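Long-range contacts in fibroblast growth factor 18 (Homo sapiens, PDB 4CJM), which acts as a secreted, heparin-binding-family growth factor that signals through FGF receptors to regulate cell proliferation, differentiation and migration, and is required for normal bone development: residues 20-24 with 66-70; 33-38 with 50-55; 61-67 with 97-103. All coordinates share one frame. Residues are numbered along the deposited sequence.

Contact 1. Residues 20-24 with 66-70; sequences LGRRI and KLVGK
Where the turn 20-24 meets strand 67-70, two glycines serve for different reasons. G21 (phi/psi 131/-131) has backbone angles at which a CB would jam against the carbonyl of L20; G69 is required by the closeness of G21 O, which a side chain there would strike. R22 is near-helical (-60/-37), R23 and I24 extended, and L20 N bonds to R23 O at 3.2 Å, closing the turn. R22 lies opposite G69, with 4.2 Å between their CA atoms. G69 N donates to R22 O at 2.8 Å and 177°, G69 CA sits 3.3 Å from G21 O, and R22 CA lies 3.5 Å from G69 O. R22 CB points away, its chain running t, t, m, and R22 CG meets V68 CG2 (chi1 p) at 4.0 Å. I24 (m, m) points its CA-to-CB bond toward 66-70, placing I24 CG1 3.7 Å from G69 N and V68 C. I24 CB meets L67 CB at 4.2 Å, with L67 in the common m, t rotamer. In this beta-trefoil the buried I24 and L67 both also touch F104. One conventional hydrogen bond, supporting CA-H...O contacts and a greasy inner edge imply close backbone docking sealed by apolar side chains, leaving the arginines for the surface.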
ATOM      1  N   LEU A  20      -5.587  -3.601  -9.080  1.00 19.40           N
ATOM      2  CA  LEU A  20      -6.303  -4.235 -10.183  1.00 21.26           C
ATOM      3  C   LEU A  20      -7.552  -3.469 -10.581  1.00 22.43           C
ATOM      4  O   LEU A  20      -8.215  -3.825 -11.548  1.00 24.34           O
ATOM      5  CB  LEU A  20      -6.679  -5.674  -9.800  1.00 21.60           C
ATOM      6  CG  LEU A  20      -5.491  -6.557  -9.411  1.00 21.02           C
ATOM      7  CD1 LEU A  20      -5.950  -7.863  -8.780  1.00 21.70           C
ATOM      8  CD2 LEU A  20      -4.597  -6.834 -10.615  1.00 21.96           C
ATOM      9  N   GLY A  21      -7.859  -2.408  -9.846  1.00 21.90           N
ATOM     10  CA  GLY A  21      -9.102  -1.695  -9.995  1.00 23.60           C
ATOM     11  C   GLY A  21      -9.662  -1.540  -8.598  1.00 23.29           C
ATOM     12  O   GLY A  21      -8.966  -1.114  -7.702  1.00 21.16           O
ATOM     13  N   ARG A  22     -10.928  -1.873  -8.416  1.00 25.86           N
ATOM     14  CA  ARG A  22     -11.521  -1.880  -7.090  1.00 26.71           C
ATOM     15  C   ARG A  22     -10.781  -2.870  -6.185  1.00 26.25           C
ATOM     16  O   ARG A  22     -10.554  -2.600  -5.005  1.00 26.68           O
ATOM     17  CB  ARG A  22     -13.003  -2.210  -7.202  1.00 29.74           C
ATOM     18  CG  ARG A  22     -13.764  -2.376  -5.910  1.00 32.14           C
ATOM     19  CD  ARG A  22     -15.275  -2.675  -6.120  1.00 35.36           C
ATOM     20  NE  ARG A  22     -16.012  -1.888  -7.134  1.00 37.38           N
ATOM     21  CZ  ARG A  22     -16.433  -2.297  -8.345  1.00 39.70           C
ATOM     22  NH1 ARG A  22     -16.177  -3.519  -8.817  1.00 40.32           N
ATOM     23  NH2 ARG A  22     -17.119  -1.452  -9.114  1.00 41.18           N
ATOM     24  N   ARG A  23     -10.362  -3.995  -6.747  1.00 27.59           N
ATOM     25  CA  ARG A  23      -9.694  -5.041  -5.977  1.00 27.16           C
ATOM     26  C   ARG A  23      -8.213  -4.734  -5.788  1.00 23.85           C
ATOM     27  O   ARG A  23      -7.552  -4.221  -6.682  1.00 22.50           O
ATOM     28  CB  ARG A  23      -9.874  -6.364  -6.690  1.00 31.93           C
ATOM     29  CG  ARG A  23      -9.398  -7.562  -5.920  1.00 37.34           C
ATOM     30  CD  ARG A  23      -9.830  -8.862  -6.589  1.00 44.90           C
ATOM     31  NE  ARG A  23      -8.938  -9.975  -6.253  1.00 51.56           N
ATOM     32  CZ  ARG A  23      -8.059 -10.571  -7.066  1.00 62.36           C
ATOM     33  NH1 ARG A  23      -7.893 -10.205  -8.334  1.00 70.97           N
ATOM     34  NH2 ARG A  23      -7.321 -11.572  -6.586  1.00 69.29           N
ATOM     35  N   ILE A  24      -7.718  -5.027  -4.589  1.00 22.14           N
ATOM     36  CA  ILE A  24      -6.312  -4.851  -4.235  1.00 19.69           C
ATOM     37  C   ILE A  24      -5.735  -6.204  -3.867  1.00 19.67           C
ATOM     38  O   ILE A  24      -6.400  -7.045  -3.263  1.00 18.90           O
ATOM     39  CB  ILE A  24      -6.130  -3.914  -3.030  1.00 18.08           C
ATOM     40  CG1 ILE A  24      -6.728  -2.534  -3.313  1.00 18.04           C
ATOM     41  CG2 ILE A  24      -4.660  -3.789  -2.645  1.00 16.64           C
ATOM     42  CD1 ILE A  24      -6.067  -1.773  -4.437  1.00 18.24           C
ATOM     43  N   LYS A  66     -10.898  -2.486   5.142  1.00 23.21           N
ATOM     44  CA  LYS A  66     -10.620  -3.193   3.908  1.00 23.82           C
ATOM     45  C   LYS A  66      -9.847  -2.322   2.924  1.00 22.06           C
ATOM     46  O   LYS A  66     -10.196  -1.167   2.704  1.00 23.51           O
ATOM     47  CB  LYS A  66     -11.917  -3.645   3.261  1.00 26.77           C
ATOM     48  CG  LYS A  66     -11.731  -4.579   2.075  1.00 30.24           C
ATOM     49  CD  LYS A  66     -13.042  -5.239   1.636  1.00 35.77           C
ATOM     50  CE  LYS A  66     -12.854  -6.048   0.353  1.00 36.80           C
ATOM     51  NZ  LYS A  66     -14.122  -6.199  -0.419  1.00 41.31           N
ATOM     52  N   LEU A  67      -8.796  -2.874   2.334  1.00 20.20           N
ATOM     53  CA  LEU A  67      -8.090  -2.193   1.250  1.00 19.24           C
ATOM     54  C   LEU A  67      -8.909  -2.271  -0.018  1.00 19.63           C
ATOM     55  O   LEU A  67      -9.425  -3.330  -0.370  1.00 20.02           O
ATOM     56  CB  LEU A  67      -6.760  -2.850   0.966  1.00 18.48           C
ATOM     57  CG  LEU A  67      -5.759  -2.817   2.104  1.00 18.14           C
ATOM     58  CD1 LEU A  67      -4.538  -3.576   1.638  1.00 18.64           C
ATOM     59  CD2 LEU A  67      -5.387  -1.403   2.491  1.00 17.69           C
ATOM     60  N   VAL A  68      -9.033  -1.142  -0.700  1.00 19.16           N
ATOM     61  CA  VAL A  68      -9.906  -1.053  -1.844  1.00 19.79           C
ATOM     62  C   VAL A  68      -9.312   0.009  -2.776  1.00 18.98           C
ATOM     63  O   VAL A  68      -8.618   0.925  -2.323  1.00 18.02           O
ATOM     64  CB  VAL A  68     -11.354  -0.808  -1.312  1.00 21.69           C
ATOM     65  CG1 VAL A  68     -11.533   0.555  -0.641  1.00 21.56           C
ATOM     66  CG2 VAL A  68     -12.416  -1.016  -2.375  1.00 24.53           C
ATOM     67  N   GLY A  69      -9.466  -0.186  -4.084  1.00 19.32           N
ATOM     68  CA  GLY A  69      -9.042   0.812  -5.063  1.00 19.31           C
ATOM     69  C   GLY A  69     -10.207   1.728  -5.363  1.00 20.61           C
ATOM     70  O   GLY A  69     -11.345   1.269  -5.476  1.00 21.13           O
ATOM     71  N   LYS A  70      -9.926   3.026  -5.494  1.00 21.17           N
ATOM     72  CA  LYS A  70     -10.967   4.014  -5.808  1.00 23.51           C
ATOM     73  C   LYS A  70     -10.487   5.029  -6.828  1.00 24.40           C
ATOM     74  O   LYS A  70      -9.343   5.487  -6.763  1.00 24.05           O
ATOM     75  CB  LYS A  70     -11.380   4.771  -4.549  1.00 24.36           C
ATOM     76  CG  LYS A  70     -11.858   3.871  -3.427  1.00 24.52           C
ATOM     77  CD  LYS A  70     -12.169   4.656  -2.181  1.00 25.85           C
ATOM     78  CE  LYS A  70     -13.419   5.484  -2.338  1.00 28.97           C
ATOM     79  NZ  LYS A  70     -13.896   5.868  -0.986  1.00 31.04           N
TER

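Contact 2. Residues 33-38 with 50-55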
ATOM      1  N   LYS A  33       1.988  -4.887 -14.891  1.00 31.31           N
ATOM      2  CA  LYS A  33       1.498  -3.524 -15.173  1.00 31.43           C
ATOM      3  C   LYS A  33       0.657  -2.939 -14.033  1.00 28.28           C
ATOM      4  O   LYS A  33       0.760  -1.751 -13.735  1.00 28.39           O
ATOM      5  CB  LYS A  33       0.743  -3.459 -16.512  1.00 34.55           C
ATOM      6  CG  LYS A  33      -0.480  -4.352 -16.606  1.00 36.34           C
ATOM      7  CD  LYS A  33      -1.126  -4.225 -17.977  1.00 41.66           C
ATOM      8  CE  LYS A  33      -2.231  -5.260 -18.214  1.00 44.79           C
ATOM      9  NZ  LYS A  33      -2.114  -5.995 -19.518  1.00 47.87           N
ATOM     10  N   TYR A  34      -0.118  -3.789 -13.358  1.00 26.09           N
ATOM     11  CA  TYR A  34      -0.921  -3.363 -12.205  1.00 23.45           C
ATOM     12  C   TYR A  34      -0.110  -3.143 -10.916  1.00 21.45           C
ATOM     13  O   TYR A  34      -0.664  -2.706  -9.912  1.00 19.69           O
ATOM     14  CB  TYR A  34      -2.028  -4.387 -11.912  1.00 23.23           C
ATOM     15  CG  TYR A  34      -2.963  -4.601 -13.064  1.00 25.03           C
ATOM     16  CD1 TYR A  34      -3.883  -3.616 -13.430  1.00 25.52           C
ATOM     17  CD2 TYR A  34      -2.926  -5.773 -13.802  1.00 26.50           C
ATOM     18  CE1 TYR A  34      -4.730  -3.798 -14.502  1.00 27.50           C
ATOM     19  CE2 TYR A  34      -3.777  -5.965 -14.877  1.00 28.54           C
ATOM     20  CZ  TYR A  34      -4.673  -4.978 -15.228  1.00 29.09           C
ATOM     21  OH  TYR A  34      -5.515  -5.164 -16.313  1.00 31.47           O
ATOM     22  N   ALA A  35       1.182  -3.458 -10.934  1.00 21.47           N
ATOM     23  CA  ALA A  35       2.036  -3.267  -9.777  1.00 20.37           C
ATOM     24  C   ALA A  35       2.850  -1.977  -9.838  1.00 20.53           C
ATOM     25  O   ALA A  35       3.557  -1.641  -8.894  1.00 20.23           O
ATOM     26  CB  ALA A  35       2.962  -4.457  -9.630  1.00 21.17           C
ATOM     27  N   GLN A  36       2.753  -1.256 -10.941  1.00 21.92           N
ATOM     28  CA  GLN A  36       3.451   0.012 -11.073  1.00 22.68           C
ATOM     29  C   GLN A  36       2.660   1.061 -10.325  1.00 21.66           C
ATOM     30  O   GLN A  36       1.507   1.323 -10.668  1.00 22.58           O
ATOM     31  CB  GLN A  36       3.587   0.401 -12.540  1.00 24.93           C
ATOM     32  CG  GLN A  36       4.197  -0.692 -13.410  1.00 26.66           C
ATOM     33  CD  GLN A  36       5.434  -1.282 -12.783  1.00 26.76           C
ATOM     34  OE1 GLN A  36       6.419  -0.572 -12.549  1.00 27.96           O
ATOM     35  NE2 GLN A  36       5.391  -2.578 -12.479  1.00 26.50           N
ATOM     36  N   LEU A  37       3.276   1.648  -9.305  1.00 20.71           N
ATOM     37  CA  LEU A  37       2.587   2.586  -8.413  1.00 19.66           C
ATOM     38  C   LEU A  37       3.154   3.988  -8.502  1.00 20.97           C
ATOM     39  O   LEU A  37       4.364   4.189  -8.374  1.00 21.13           O
ATOM     40  CB  LEU A  37       2.695   2.109  -6.975  1.00 17.79           C
ATOM     41  CG  LEU A  37       2.336   0.645  -6.732  1.00 16.83           C
ATOM     42  CD1 LEU A  37       2.442   0.315  -5.258  1.00 15.68           C
ATOM     43  CD2 LEU A  37       0.949   0.305  -7.216  1.00 16.96           C
ATOM     44  N   LEU A  38       2.286   4.957  -8.788  1.00 22.31           N
ATOM     45  CA  LEU A  38       2.661   6.364  -8.687  1.00 23.90           C
ATOM     46  C   LEU A  38       2.399   6.776  -7.245  1.00 22.94           C
ATOM     47  O   LEU A  38       1.273   6.668  -6.765  1.00 21.61           O
ATOM     48  CB  LEU A  38       1.877   7.212  -9.680  1.00 25.87           C
ATOM     49  CG  LEU A  38       2.261   6.955 -11.147  1.00 28.72           C
ATOM     50  CD1 LEU A  38       1.164   7.450 -12.093  1.00 30.11           C
ATOM     51  CD2 LEU A  38       3.592   7.606 -11.510  1.00 30.28           C
ATOM     52  N   ILE A  50      -1.050   6.563  -2.882  1.00 19.11           N
ATOM     53  CA  ILE A  50      -0.582   5.529  -3.778  1.00 18.56           C
ATOM     54  C   ILE A  50      -1.615   5.243  -4.866  1.00 19.55           C
ATOM     55  O   ILE A  50      -2.754   4.861  -4.586  1.00 19.60           O
ATOM     56  CB  ILE A  50      -0.283   4.259  -2.992  1.00 17.66           C
ATOM     57  CG1 ILE A  50       0.752   4.582  -1.918  1.00 17.75           C
ATOM     58  CG2 ILE A  50       0.254   3.172  -3.914  1.00 17.70           C
ATOM     59  CD1 ILE A  50       0.992   3.448  -0.964  1.00 16.71           C
ATOM     60  N   LYS A  51      -1.197   5.443  -6.111  1.00 21.09           N
ATOM     61  CA  LYS A  51      -2.067   5.338  -7.278  1.00 21.50           C
ATOM     62  C   LYS A  51      -1.501   4.295  -8.224  1.00 20.73           C
ATOM     63  O   LYS A  51      -0.326   4.323  -8.559  1.00 21.16           O
ATOM     64  CB  LYS A  51      -2.104   6.685  -7.982  1.00 23.68           C
ATOM     65  CG  LYS A  51      -3.090   6.783  -9.114  1.00 25.89           C
ATOM     66  CD  LYS A  51      -2.881   8.103  -9.838  1.00 28.58           C
ATOM     67  CE  LYS A  51      -4.159   8.649 -10.422  1.00 31.36           C
ATOM     68  NZ  LYS A  51      -3.857   9.941 -11.099  1.00 34.99           N
ATOM     69  N   GLY A  52      -2.336   3.355  -8.637  1.00 19.97           N
ATOM     70  CA  GLY A  52      -1.935   2.383  -9.640  1.00 19.61           C
ATOM     71  C   GLY A  52      -1.830   3.096 -10.963  1.00 20.81           C
ATOM     72  O   GLY A  52      -2.784   3.726 -11.402  1.00 21.90           O
ATOM     73  N   LYS A  53      -0.678   3.000 -11.608  1.00 21.06           N
ATOM     74  CA  LYS A  53      -0.462   3.716 -12.869  1.00 22.88           C
ATOM     75  C   LYS A  53      -1.389   3.270 -14.007  1.00 23.65           C
ATOM     76  O   LYS A  53      -1.904   4.081 -14.731  1.00 25.08           O
ATOM     77  CB  LYS A  53       0.975   3.555 -13.309  1.00 23.94           C
ATOM     78  CG  LYS A  53       1.328   4.449 -14.471  1.00 26.82           C
ATOM     79  CD  LYS A  53       2.702   4.125 -15.018  1.00 28.44           C
ATOM     80  CE  LYS A  53       2.885   4.858 -16.330  1.00 31.84           C
ATOM     81  NZ  LYS A  53       4.171   4.488 -16.971  1.00 33.84           N
ATOM     82  N   GLU A  54      -1.627   1.974 -14.093  1.00 22.94           N
ATOM     83  CA  GLU A  54      -2.471   1.385 -15.109  1.00 24.32           C
ATOM     84  C   GLU A  54      -3.945   1.745 -14.961  1.00 24.82           C
ATOM     85  O   GLU A  54      -4.559   2.262 -15.899  1.00 26.83           O
ATOM     86  CB  GLU A  54      -2.331  -0.139 -15.061  1.00 23.75           C
ATOM     87  CG  GLU A  54      -3.141  -0.894 -16.100  1.00 25.57           C
ATOM     88  CD  GLU A  54      -2.822  -0.467 -17.516  1.00 27.98           C
ATOM     89  OE1 GLU A  54      -1.665  -0.044 -17.757  1.00 28.20           O
ATOM     90  OE2 GLU A  54      -3.721  -0.582 -18.375  1.00 29.83           O
ATOM     91  N   THR A  55      -4.515   1.461 -13.795  1.00 23.43           N
ATOM     92  CA  THR A  55      -5.943   1.686 -13.557  1.00 24.33           C
ATOM     93  C   THR A  55      -6.286   3.137 -13.188  1.00 25.31           C
ATOM     94  O   THR A  55      -7.411   3.578 -13.402  1.00 26.51           O
ATOM     95  CB  THR A  55      -6.486   0.767 -12.450  1.00 22.45           C
ATOM     96  OG1 THR A  55      -5.807   1.048 -11.230  1.00 20.42           O
ATOM     97  CG2 THR A  55      -6.296  -0.675 -12.816  1.00 22.61           C
TER
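I50 opens the second segment as a buried strand residue. I50 CG2 rests 3.8 Å from L37 CD1, an apolar contact between branched side chains, while L37 also reaches L8 and V19. K51 comes next and forms the antiparallel hydrogen-bonded pair with L38: K51 N donates to L38 O at 2.8 Å, and L38 N to K51 O at 2.7 Å. K51 and L38 put their side chains on the same face of the sheet, with K51 CB 4.4 Å from L38 CB, but the long lysine leads its charge outward to a salt bridge with E56. The same K51 O also receives a CA-H...O contact from L37 CA at 3.4 Å. G52 faces L37 in the non-hydrogen-bonded pair, their CA atoms 4.7 Å apart; glycine suits the place because a CB here would be crowded by T55 OG1. From K53 to T55 the backbone takes helical phi/psi angles without forming a helix, yet K53 N still gives a straight hydrogen bond to Q36 O (2.9 Å, 175°). The aliphatic part of K53 is used as well: K53 CG packs on L38 CD1 at 3.8 Å, leaving the amine to lead away. E54 points toward the 3-10 segment 33-35, with E54 CG 3.7 Å from Y34 CE1 and E54 CB 3.7 Å from K33 O. T55 ends the walk: T55 CG2 meets the edge of the Y34 ring, 3.9 Å from Y34 CD1, and its hydroxyl bonds to F57 N. Antiparallel strands 37-41 and 47-52 thus form a beta hairpin, a recurring element of the beta-trefoil fold of fibroblast growth factors.

Contact 3. Residues 61-67 with 97-103; sequences MNRKGKL and YSGWYVG. With SO4 (sulfate ion), chain E.
Two aromatic side chains meet a beta turn without a single direct hydrogen bond between the segments. Turn N62-G65 is type I, closed by G65 N to N62 O (2.8 Å); N62 OD1 (chi1 p) also accepts from K66 N at 2.9 Å, and G65 takes the positive phi that glycine favours. Y97-W100 is a type II turn, closed by W100 N to Y97 O (3.1 Å), with G99 at phi 86°. G65 lies nearest W100 (CA to CA 7.4 Å), L67 nearest V102 (7.3 Å). Y97 and W100, both chi1 m, point toward 61-67: Y97 OH lies 3.3 Å from R63 CA and bonds to E77, while W100 CH2 nears R63 O (3.4 Å) and W100 CZ3 nears G65 CA (3.7 Å). These loops follow strands 58-61 and 90-94 of the beta-trefoil. M61 (t, t, m) sets M61 SD at the W100 ring edge, 3.7 Å from W100 CE3, a Met-aromatic contact, and M61 CE 3.4 Å from Y101 O. L67 CD1 (m, t) packs on V102 CG1 (chi1 t) at 4.0 Å. A sulfate ion, probably from the crystallisation liquor, accepts from R63 NH2 at O3 (3.0 Å).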
ATOM      1  N   MET A  61      -8.086   2.649   2.319  1.00 19.47           N
ATOM      2  CA  MET A  61      -8.605   1.771   3.366  1.00 19.58           C
ATOM      3  C   MET A  61      -9.909   2.321   3.907  1.00 21.52           C
ATOM      4  O   MET A  61      -9.945   3.425   4.477  1.00 22.80           O
ATOM      5  CB  MET A  61      -7.610   1.657   4.506  1.00 18.99           C
ATOM      6  CG  MET A  61      -8.036   0.672   5.581  1.00 20.06           C
ATOM      7  SD  MET A  61      -6.824   0.509   6.902  1.00 20.41           S
ATOM      8  CE  MET A  61      -5.702  -0.694   6.215  1.00 18.90           C
ATOM      9  N   ASN A  62     -10.983   1.555   3.757  1.00 22.58           N
ATOM     10  CA  ASN A  62     -12.305   2.014   4.186  1.00 24.80           C
ATOM     11  C   ASN A  62     -12.516   1.801   5.705  1.00 26.94           C
ATOM     12  O   ASN A  62     -11.623   1.305   6.401  1.00 25.26           O
ATOM     13  CB  ASN A  62     -13.384   1.341   3.344  1.00 25.20           C
ATOM     14  CG  ASN A  62     -13.534  -0.137   3.643  1.00 25.58           C
ATOM     15  OD1 ASN A  62     -13.085  -0.627   4.684  1.00 25.00           O
ATOM     16  ND2 ASN A  62     -14.197  -0.860   2.738  1.00 26.47           N
ATOM     17  N   ARG A  63     -13.690   2.187   6.203  1.00 30.68           N
ATOM     18  CA  ARG A  63     -14.032   2.122   7.632  1.00 33.12           C
ATOM     19  C   ARG A  63     -14.015   0.702   8.209  1.00 32.92           C
ATOM     20  O   ARG A  63     -13.787   0.522   9.409  1.00 33.39           O
ATOM     21  CB  ARG A  63     -15.408   2.757   7.865  1.00 37.47           C
ATOM     22  CG  ARG A  63     -15.882   2.757   9.324  1.00 43.87           C
ATOM     23  CD  ARG A  63     -17.001   3.805   9.570  1.00 49.11           C
ATOM     24  NE  ARG A  63     -16.705   4.778  10.628  1.00 51.95           N
ATOM     25  CZ  ARG A  63     -17.572   5.174  11.575  1.00 57.57           C
ATOM     26  NH1 ARG A  63     -18.806   4.665  11.666  1.00 59.06           N
ATOM     27  NH2 ARG A  63     -17.194   6.088  12.469  1.00 58.24           N
ATOM     28  N   LYS A  64     -14.284  -0.289   7.366  1.00 31.91           N
ATOM     29  CA  LYS A  64     -14.212  -1.683   7.765  1.00 31.38           C
ATOM     30  C   LYS A  64     -12.753  -2.150   7.803  1.00 28.33           C
ATOM     31  O   LYS A  64     -12.481  -3.291   8.113  1.00 27.74           O
ATOM     32  CB  LYS A  64     -15.020  -2.564   6.792  1.00 34.39           C
ATOM     33  CG  LYS A  64     -16.535  -2.344   6.670  1.00 39.01           C
ATOM     34  CD  LYS A  64     -17.112  -3.071   5.426  1.00 43.02           C
ATOM     35  CE  LYS A  64     -16.826  -2.351   4.071  1.00 44.87           C
ATOM     36  NZ  LYS A  64     -16.618  -3.126   2.778  1.00 42.74           N
ATOM     37  N   GLY A  65     -11.811  -1.279   7.445  1.00 26.47           N
ATOM     38  CA  GLY A  65     -10.402  -1.636   7.371  1.00 23.66           C
ATOM     39  C   GLY A  65     -10.008  -2.416   6.126  1.00 22.43           C
ATOM     40  O   GLY A  65      -8.902  -2.949   6.062  1.00 20.63           O
ATOM     41  N   LYS A  66     -10.898  -2.486   5.142  1.00 23.21           N
ATOM     42  CA  LYS A  66     -10.620  -3.193   3.908  1.00 23.82           C
ATOM     43  C   LYS A  66      -9.847  -2.322   2.924  1.00 22.06           C
ATOM     44  O   LYS A  66     -10.196  -1.167   2.704  1.00 23.51           O
ATOM     45  CB  LYS A  66     -11.917  -3.645   3.261  1.00 26.77           C
ATOM     46  CG  LYS A  66     -11.731  -4.579   2.075  1.00 30.24           C
ATOM     47  CD  LYS A  66     -13.042  -5.239   1.636  1.00 35.77           C
ATOM     48  CE  LYS A  66     -12.854  -6.048   0.353  1.00 36.80           C
ATOM     49  NZ  LYS A  66     -14.122  -6.199  -0.419  1.00 41.31           N
ATOM     50  N   LEU A  67      -8.796  -2.874   2.334  1.00 20.20           N
ATOM     51  CA  LEU A  67      -8.090  -2.193   1.250  1.00 19.24           C
ATOM     52  C   LEU A  67      -8.909  -2.271  -0.018  1.00 19.63           C
ATOM     53  O   LEU A  67      -9.425  -3.330  -0.370  1.00 20.02           O
ATOM     54  CB  LEU A  67      -6.760  -2.850   0.966  1.00 18.48           C
ATOM     55  CG  LEU A  67      -5.759  -2.817   2.104  1.00 18.14           C
ATOM     56  CD1 LEU A  67      -4.538  -3.576   1.638  1.00 18.64           C
ATOM     57  CD2 LEU A  67      -5.387  -1.403   2.491  1.00 17.69           C
ATOM     58  N   TYR A  97      -7.088   6.112  10.064  1.00 22.01           N
ATOM     59  CA  TYR A  97      -7.291   5.157  11.142  1.00 21.58           C
ATOM     60  C   TYR A  97      -5.943   4.720  11.705  1.00 19.94           C
ATOM     61  O   TYR A  97      -5.408   3.678  11.349  1.00 18.20           O
ATOM     62  CB  TYR A  97      -8.056   3.948  10.608  1.00 21.11           C
ATOM     63  CG  TYR A  97      -9.330   4.306   9.873  1.00 21.92           C
ATOM     64  CD1 TYR A  97     -10.421   4.839  10.551  1.00 24.28           C
ATOM     65  CD2 TYR A  97      -9.449   4.094   8.513  1.00 21.03           C
ATOM     66  CE1 TYR A  97     -11.593   5.154   9.889  1.00 25.32           C
ATOM     67  CE2 TYR A  97     -10.613   4.403   7.837  1.00 22.07           C
ATOM     68  CZ  TYR A  97     -11.676   4.934   8.530  1.00 24.23           C
ATOM     69  OH  TYR A  97     -12.825   5.234   7.848  1.00 25.80           O
ATOM     70  N   SER A  98      -5.418   5.525  12.616  1.00 20.56           N
ATOM     71  CA  SER A  98      -4.144   5.246  13.263  1.00 20.04           C
ATOM     72  C   SER A  98      -4.158   3.853  13.884  1.00 19.68           C
ATOM     73  O   SER A  98      -5.186   3.392  14.375  1.00 20.40           O
ATOM     74  CB  SER A  98      -3.856   6.293  14.333  1.00 22.01           C
ATOM     75  OG  SER A  98      -2.655   6.019  15.035  1.00 22.14           O
ATOM     76  N   GLY A  99      -3.018   3.182  13.831  1.00 18.68           N
ATOM     77  CA  GLY A  99      -2.917   1.807  14.296  1.00 18.64           C
ATOM     78  C   GLY A  99      -3.295   0.735  13.282  1.00 17.33           C
ATOM     79  O   GLY A  99      -3.104  -0.434  13.565  1.00 17.22           O
ATOM     80  N   TRP A 100      -3.864   1.122  12.124  1.00 16.68           N
ATOM     81  CA  TRP A 100      -4.229   0.184  11.042  1.00 15.60           C
ATOM     82  C   TRP A 100      -3.255   0.322   9.899  1.00 14.52           C
ATOM     83  O   TRP A 100      -2.895   1.426   9.500  1.00 14.12           O
ATOM     84  CB  TRP A 100      -5.611   0.462  10.476  1.00 15.83           C
ATOM     85  CG  TRP A 100      -6.737   0.382  11.440  1.00 17.39           C
ATOM     86  CD1 TRP A 100      -6.660   0.194  12.797  1.00 18.68           C
ATOM     87  CD2 TRP A 100      -8.126   0.545  11.138  1.00 18.23           C
ATOM     88  NE1 TRP A 100      -7.915   0.199  13.353  1.00 20.22           N
ATOM     89  CE2 TRP A 100      -8.837   0.427  12.362  1.00 20.19           C
ATOM     90  CE3 TRP A 100      -8.846   0.789   9.963  1.00 17.82           C
ATOM     91  CZ2 TRP A 100     -10.241   0.553  12.435  1.00 21.75           C
ATOM     92  CZ3 TRP A 100     -10.242   0.906  10.041  1.00 19.46           C
ATOM     93  CH2 TRP A 100     -10.918   0.777  11.264  1.00 21.29           C
ATOM     94  N   TYR A 101      -2.861  -0.818   9.346  1.00 14.36           N
ATOM     95  CA  TYR A 101      -1.794  -0.872   8.356  1.00 13.75           C
ATOM     96  C   TYR A 101      -2.192  -1.613   7.085  1.00 13.43           C
ATOM     97  O   TYR A 101      -3.011  -2.529   7.105  1.00 13.68           O
ATOM     98  CB  TYR A 101      -0.581  -1.573   8.980  1.00 14.25           C
ATOM     99  CG  TYR A 101       0.086  -0.771  10.073  1.00 15.45           C
ATOM    100  CD1 TYR A 101      -0.380  -0.796  11.402  1.00 16.84           C
ATOM    101  CD2 TYR A 101       1.175   0.026   9.779  1.00 15.81           C
ATOM    102  CE1 TYR A 101       0.244  -0.043  12.388  1.00 17.97           C
ATOM    103  CE2 TYR A 101       1.800   0.773  10.756  1.00 17.18           C
ATOM    104  CZ  TYR A 101       1.335   0.743  12.051  1.00 18.19           C
ATOM    105  OH  TYR A 101       2.021   1.505  12.962  1.00 20.02           O
ATOM    106  N   VAL A 102      -1.558  -1.227   5.985  1.00 13.32           N
ATOM    107  CA  VAL A 102      -1.626  -1.967   4.738  1.00 12.93           C
ATOM    108  C   VAL A 102      -0.867  -3.267   4.959  1.00 13.44           C
ATOM    109  O   VAL A 102       0.301  -3.243   5.393  1.00 13.74           O
ATOM    110  CB  VAL A 102      -0.941  -1.182   3.608  1.00 12.89           C
ATOM    111  CG1 VAL A 102      -0.889  -1.995   2.325  1.00 12.76           C
ATOM    112  CG2 VAL A 102      -1.658   0.143   3.363  1.00 13.02           C
ATOM    113  N   GLY A 103      -1.517  -4.396   4.666  1.00 13.64           N
ATOM    114  CA  GLY A 103      -0.903  -5.716   4.851  1.00 13.83           C
ATOM    115  C   GLY A 103      -1.516  -6.822   4.000  1.00 14.30           C
ATOM    116  O   GLY A 103      -2.607  -6.675   3.451  1.00 14.13           O
TER
HETATM  117  S   SO4 E1180     -14.097   8.102  12.671  1.00 39.15           S
HETATM  118  O1  SO4 E1180     -12.855   8.827  12.251  1.00 29.57           O
HETATM  119  O2  SO4 E1180     -14.089   8.057  14.148  1.00 36.95           O
HETATM  120  O3  SO4 E1180     -14.245   6.714  12.175  1.00 30.66           O
HETATM  121  O4  SO4 E1180     -15.266   8.866  12.159  1.00 37.04           O

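All three contacts belong to one beta-trefoil domain. Contact 2 (33-38 with 50-55), a local hairpin of the six-stranded antiparallel sheet, falls between the two segments of contact 1 along the chain, and the two touch: L20 CD2 lies 3.7 Å from Y34 CG, with the contact centres about 11 Å apart. The first segment of contact 3 overlaps the second of contact 1, sharing K66 and L67; their centres are about 12 Å apart. L67 therefore faces I24 in one contact and V102 in the other. Contacts 2 and 3 do not touch, their centres about 19 Å apart on opposite sides of the chain's centre. Contacts 1 and 3 join parts far apart in sequence, without any alpha helix.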